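Local structure of possible atls1-like light-inducible protein (Prochlorococcus marinus, 2XCZ) at residues N17-E22 and Q86-P91; L79-I84 and I95-E100. The protein belongs to the macrophage migration inhibitory factor (MIF) family and forms a trimer of alpha/beta subunits. All coordinates share one frame; numbering follows the deposited sequence.

Contact 1. Residues N17-E22 and Q86-P91; sequences NSLLQE and QNLGIP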
loop_
_atom_site.group_PDB
_atom_site.type_symbol
_atom_site.label_atom_id
_atom_site.label_comp_id
_atom_site.label_asym_id
_atom_site.label_seq_id
_atom_site.Cartn_x
_atom_site.Cartn_y
_atom_site.Cartn_z
ATOM N N ASN A 17 7.205 -0.973 -18.680
ATOM C CA ASN A 17 8.528 -0.387 -18.399
ATOM C C ASN A 17 8.688 1.034 -18.941
ATOM O O ASN A 17 9.149 1.932 -18.210
ATOM C CB ASN A 17 9.674 -1.292 -18.887
ATOM C CG ASN A 17 9.756 -2.617 -18.128
ATOM O OD1 ASN A 17 9.031 -2.850 -17.138
ATOM N ND2 ASN A 17 10.656 -3.494 -18.582
ATOM N N SER A 18 8.293 1.234 -20.205
ATOM C CA SER A 18 8.381 2.536 -20.871
ATOM C C SER A 18 7.497 3.562 -20.167
ATOM O O SER A 18 7.932 4.686 -19.866
ATOM C CB SER A 18 7.977 2.395 -22.346
ATOM O OG SER A 18 7.494 3.618 -22.879
ATOM N N LEU A 19 6.258 3.154 -19.908
ATOM C CA LEU A 19 5.272 3.962 -19.194
ATOM C C LEU A 19 5.836 4.455 -17.850
ATOM O O LEU A 19 5.736 5.648 -17.527
ATOM C CB LEU A 19 4.012 3.118 -18.970
ATOM C CG LEU A 19 2.723 3.615 -18.328
ATOM C CD1 LEU A 19 1.629 2.597 -18.603
ATOM C CD2 LEU A 19 2.880 3.824 -16.831
ATOM N N LEU A 20 6.418 3.537 -17.075
ATOM C CA LEU A 20 6.985 3.872 -15.764
ATOM C C LEU A 20 8.229 4.747 -15.885
ATOM O O LEU A 20 8.418 5.683 -15.104
ATOM C CB LEU A 20 7.308 2.598 -14.978
ATOM C CG LEU A 20 6.092 1.804 -14.468
ATOM C CD1 LEU A 20 6.544 0.499 -13.814
ATOM C CD2 LEU A 20 5.213 2.613 -13.498
ATOM N N GLN A 21 9.076 4.461 -16.876
ATOM C CA GLN A 21 10.267 5.276 -17.086
ATOM C C GLN A 21 9.912 6.719 -17.440
ATOM O O GLN A 21 10.528 7.666 -16.953
ATOM C CB GLN A 21 11.142 4.653 -18.181
ATOM C CG GLN A 21 11.881 3.402 -17.737
ATOM C CD GLN A 21 12.466 2.632 -18.911
ATOM O OE1 GLN A 21 11.751 2.236 -19.836
ATOM N NE2 GLN A 21 13.767 2.396 -18.868
ATOM N N GLU A 22 8.903 6.886 -18.285
ATOM C CA GLU A 22 8.442 8.215 -18.640
ATOM C C GLU A 22 7.850 8.926 -17.422
ATOM O O GLU A 22 8.170 10.079 -17.160
ATOM C CB GLU A 22 7.435 8.144 -19.774
ATOM C CG GLU A 22 7.032 9.507 -20.313
ATOM C CD GLU A 22 5.878 9.432 -21.292
ATOM O OE1 GLU A 22 5.139 10.430 -21.412
ATOM O OE2 GLU A 22 5.697 8.378 -21.932
ATOM N N GLN A 86 -3.776 8.704 -20.601
ATOM C CA GLN A 86 -3.148 8.533 -21.917
ATOM C C GLN A 86 -2.649 7.097 -22.152
ATOM O O GLN A 86 -2.894 6.509 -23.213
ATOM C CB GLN A 86 -2.008 9.554 -22.053
ATOM C CG GLN A 86 -1.120 9.436 -23.280
ATOM C CD GLN A 86 -1.541 10.380 -24.384
ATOM O OE1 GLN A 86 -0.922 11.430 -24.591
ATOM N NE2 GLN A 86 -2.606 10.023 -25.094
ATOM N N ASN A 87 -1.975 6.530 -21.152
ATOM C CA ASN A 87 -1.261 5.269 -21.312
ATOM C C ASN A 87 -2.032 4.007 -20.917
ATOM O O ASN A 87 -1.777 2.927 -21.463
ATOM C CB ASN A 87 0.071 5.346 -20.569
ATOM C CG ASN A 87 1.061 6.259 -21.265
ATOM O OD1 ASN A 87 1.689 5.862 -22.247
ATOM N ND2 ASN A 87 1.214 7.477 -20.763
ATOM N N LEU A 88 -2.977 4.138 -19.992
ATOM C CA LEU A 88 -3.778 2.988 -19.557
ATOM C C LEU A 88 -5.241 3.076 -19.959
ATOM O O LEU A 88 -5.980 2.116 -19.784
ATOM C CB LEU A 88 -3.659 2.765 -18.037
ATOM C CG LEU A 88 -2.252 2.467 -17.521
ATOM C CD1 LEU A 88 -2.266 2.387 -15.994
ATOM C CD2 LEU A 88 -1.711 1.181 -18.156
ATOM N N GLY A 89 -5.646 4.228 -20.489
ATOM C CA GLY A 89 -7.026 4.459 -20.901
ATOM C C GLY A 89 -7.997 4.498 -19.734
ATOM O O GLY A 89 -9.173 4.160 -19.890
ATOM N N ILE A 90 -7.505 4.884 -18.559
ATOM C CA ILE A 90 -8.362 5.041 -17.383
ATOM C C ILE A 90 -8.704 6.522 -17.265
ATOM O O ILE A 90 -7.807 7.358 -17.184
ATOM C CB ILE A 90 -7.669 4.554 -16.078
ATOM C CG1 ILE A 90 -7.261 3.086 -16.220
ATOM C CG2 ILE A 90 -8.587 4.760 -14.863
ATOM C CD1 ILE A 90 -6.414 2.537 -15.059
ATOM N N PRO A 91 -10.006 6.849 -17.272
ATOM C CA PRO A 91 -10.472 8.227 -17.187
ATOM C C PRO A 91 -9.964 8.867 -15.903
ATOM O O PRO A 91 -9.939 8.197 -14.866
ATOM C CB PRO A 91 -11.996 8.080 -17.109
ATOM C CG PRO A 91 -12.297 6.723 -17.587
ATOM C CD PRO A 91 -11.122 5.883 -17.239
HETATM O O HOH W 1 2.830 9.174 -22.401
HETATM O O HOH W 2 4.696 5.856 -21.920
#
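Leu19, on helix 16-31, reaches across to Asn87 and Leu88 in the last turn of helix 72-88, where the two helices of the MIF fold lie side by side over the sheet. Its CG stands anti to the backbone N (chi1 -177°), and the extended chi2 (166°) then brings CD1 to the other helix. There CD1 meets CB of Asn87 at 3.7 Å, the two side chains running alongside one another with opposite sense, and it also touches CD2 of Leu88, whose side chain is set roughly perpendicular to that of Leu19. Leu88 is the last helical residue; Gly89 after it leaves helical geometry with phi 67°. Both leucines also touch Leu42 of strand 39-43, which brings the sheet into the same apolar cluster. One turn further on, Glu22 also faces helix 72-88, but its carboxylate meets the Asn87 amide through water. Water 1 donates to OE1 of Glu22 and accepts from ND2 of Asn87, at 2.8 and 2.9 Å; ND2 is also bonded to the carbonyl of His83, one helical turn back. OE1 also forms a salt bridge with NZ of Lys26. A second water bridges the remaining oxygens: water 2 donates to Glu22 OE2 at 2.7 Å and to Asn87 OD1 at 3.0 Å.

Contact 2. Residues L79-I84 and I95-E100; sequences LVCGHI and IYIGFE
In the beta-alpha-beta unit made of strand 58-64, helix 72-88 and strand 95-101, this contact packs the helix against the second strand. The short axes of 79-84 and 95-100 pass 9.5 Å apart, with their directions 142° from parallel. Ile95 and Ile97, alternate residues of the strand, both point at the helix, while Tyr96 between them points away from it, and its OH hydrogen-bonds to the carbonyl O of Tyr37 of the third subunit. At the start of the strand, CD1 of Ile95 lies 3.7 Å from CG2 of Ile84 and 3.8 Å from the carbonyl O of Cys81. The CG2 branch of the same isoleucine, anti to the backbone N, meets SG of Cys81 at 3.8 Å. That sulfur also leans on Ile97, its SG 4.0 Å from Ile97 CD1, so it packs against both isoleucines. CD1 of Ile97 goes on to Val80, touching CG1 at 3.8 Å. Farther along, CG2 of Ile97 sits 3.5 Å above the plane of the Phe99 ring, offset toward its rim. All five residues that touch between helix and strand are buried, and they meet mainly through methyl groups and the Cys81 sulfur, consistent with an interface held by hydrophobic burial.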
loop_
_atom_site.group_PDB
_atom_site.type_symbol
_atom_site.label_atom_id
_atom_site.label_comp_id
_atom_site.label_asym_id
_atom_site.label_seq_id
_atom_site.Cartn_x
_atom_site.Cartn_y
_atom_site.Cartn_z
ATOM N N LEU A 79 -0.373 15.743 -13.545
ATOM C CA LEU A 79 0.612 14.921 -14.249
ATOM C C LEU A 79 0.226 13.445 -14.261
ATOM O O LEU A 79 0.176 12.803 -15.328
ATOM C CB LEU A 79 2.009 15.088 -13.622
ATOM C CG LEU A 79 3.070 14.036 -13.992
ATOM C CD1 LEU A 79 3.479 14.099 -15.473
ATOM C CD2 LEU A 79 4.284 14.173 -13.065
ATOM N N VAL A 80 -0.037 12.916 -13.069
ATOM C CA VAL A 80 -0.262 11.489 -12.881
ATOM C C VAL A 80 -1.563 11.029 -13.543
ATOM O O VAL A 80 -1.577 10.019 -14.261
ATOM C CB VAL A 80 -0.224 11.118 -11.381
ATOM C CG1 VAL A 80 -0.709 9.690 -11.137
ATOM C CG2 VAL A 80 1.196 11.297 -10.854
ATOM N N CYS A 81 -2.648 11.767 -13.313
ATOM C CA CYS A 81 -3.940 11.414 -13.920
ATOM C C CYS A 81 -3.842 11.493 -15.438
ATOM O O CYS A 81 -4.356 10.621 -16.142
ATOM C CB CYS A 81 -5.067 12.304 -13.409
ATOM S SG CYS A 81 -5.473 12.001 -11.683
ATOM N N GLY A 82 -3.152 12.521 -15.930
ATOM C CA GLY A 82 -2.959 12.679 -17.375
ATOM C C GLY A 82 -2.164 11.543 -17.999
ATOM O O GLY A 82 -2.550 10.994 -19.051
ATOM N N HIS A 83 -1.067 11.172 -17.339
ATOM C CA HIS A 83 -0.197 10.092 -17.803
ATOM C C HIS A 83 -0.961 8.762 -17.825
ATOM O O HIS A 83 -0.879 7.993 -18.791
ATOM C CB HIS A 83 1.045 9.994 -16.907
ATOM C CG HIS A 83 2.136 9.149 -17.486
ATOM N ND1 HIS A 83 2.970 9.601 -18.486
ATOM C CD2 HIS A 83 2.521 7.877 -17.215
ATOM C CE1 HIS A 83 3.821 8.642 -18.810
ATOM N NE2 HIS A 83 3.575 7.588 -18.046
ATOM N N ILE A 84 -1.732 8.504 -16.768
ATOM C CA ILE A 84 -2.485 7.263 -16.669
ATOM C C ILE A 84 -3.653 7.194 -17.672
ATOM O O ILE A 84 -3.905 6.148 -18.263
ATOM C CB ILE A 84 -2.928 6.973 -15.211
ATOM C CG1 ILE A 84 -1.686 6.668 -14.358
ATOM C CG2 ILE A 84 -3.928 5.820 -15.184
ATOM C CD1 ILE A 84 -1.916 6.705 -12.862
ATOM N N ILE A 95 -9.636 7.984 -11.114
ATOM C CA ILE A 95 -8.301 7.851 -10.505
ATOM C C ILE A 95 -8.252 8.539 -9.146
ATOM O O ILE A 95 -8.647 9.703 -9.022
ATOM C CB ILE A 95 -7.194 8.435 -11.427
ATOM C CG1 ILE A 95 -7.223 7.731 -12.799
ATOM C CG2 ILE A 95 -5.820 8.338 -10.732
ATOM C CD1 ILE A 95 -6.277 8.317 -13.816
ATOM N N TYR A 96 -7.798 7.802 -8.128
ATOM C CA TYR A 96 -7.518 8.375 -6.809
ATOM C C TYR A 96 -6.022 8.324 -6.548
ATOM O O TYR A 96 -5.349 7.364 -6.934
ATOM C CB TYR A 96 -8.208 7.562 -5.717
ATOM C CG TYR A 96 -9.609 7.988 -5.345
ATOM C CD1 TYR A 96 -10.174 9.152 -5.853
ATOM C CD2 TYR A 96 -10.338 7.256 -4.412
ATOM C CE1 TYR A 96 -11.458 9.560 -5.469
ATOM C CE2 TYR A 96 -11.619 7.646 -4.036
ATOM C CZ TYR A 96 -12.165 8.800 -4.558
ATOM O OH TYR A 96 -13.428 9.217 -4.176
ATOM N N ILE A 97 -5.519 9.357 -5.877
ATOM C CA ILE A 97 -4.126 9.410 -5.463
ATOM C C ILE A 97 -4.037 9.713 -3.984
ATOM O O ILE A 97 -4.551 10.759 -3.522
ATOM C CB ILE A 97 -3.301 10.462 -6.261
ATOM C CG1 ILE A 97 -3.442 10.248 -7.781
ATOM C CG2 ILE A 97 -1.835 10.399 -5.848
ATOM C CD1 ILE A 97 -2.919 11.431 -8.593
ATOM N N GLY A 98 -3.364 8.836 -3.236
ATOM C CA GLY A 98 -3.067 9.130 -1.817
ATOM C C GLY A 98 -1.652 9.664 -1.691
ATOM O O GLY A 98 -0.685 8.966 -2.048
ATOM N N PHE A 99 -1.524 10.885 -1.164
ATOM C CA PHE A 99 -0.212 11.528 -0.973
ATOM C C PHE A 99 0.263 11.438 0.477
ATOM O O PHE A 99 -0.548 11.520 1.403
ATOM C CB PHE A 99 -0.294 13.032 -1.310
ATOM C CG PHE A 99 -0.449 13.334 -2.771
ATOM C CD1 PHE A 99 0.676 13.528 -3.580
ATOM C CD2 PHE A 99 -1.715 13.448 -3.337
ATOM C CE1 PHE A 99 0.536 13.827 -4.914
ATOM C CE2 PHE A 99 -1.880 13.753 -4.685
ATOM C CZ PHE A 99 -0.752 13.932 -5.493
ATOM N N GLU A 100 1.579 11.336 0.671
ATOM C CA GLU A 100 2.174 11.434 2.004
ATOM C C GLU A 100 3.510 12.178 1.897
ATOM O O GLU A 100 4.339 11.862 1.044
ATOM C CB GLU A 100 2.391 10.038 2.593
ATOM C CG GLU A 100 2.945 10.026 4.015
ATOM C CD GLU A 100 2.940 8.631 4.621
ATOM O OE1 GLU A 100 3.658 7.739 4.114
ATOM O OE2 GLU A 100 2.204 8.419 5.609
#

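Overall arrangement
Contacts 1 and 2 lie about 11 Å apart, centre to centre, and share helix 72-88: contact 2 uses its middle and contact 1 its C-terminal end. Their segments alternate along the chain, 17-22, 79-84, 86-91, 95-100, and helix 72-88 packs on helix 16-31 in contact 1 and on strand 95-101, an outermost strand of the chain's four-stranded sheet, in contact 2. His83 joins the two directly, its NE2 probably hydrogen-bonded to Leu19 O at 3.0 Å, while Ile90 packs on Ile84 and Ile95. Tyr96 and Ile97 pair antiparallel with a strand of the third subunit, so contact 2 ties the helical layer to a sheet that continues into the trimer.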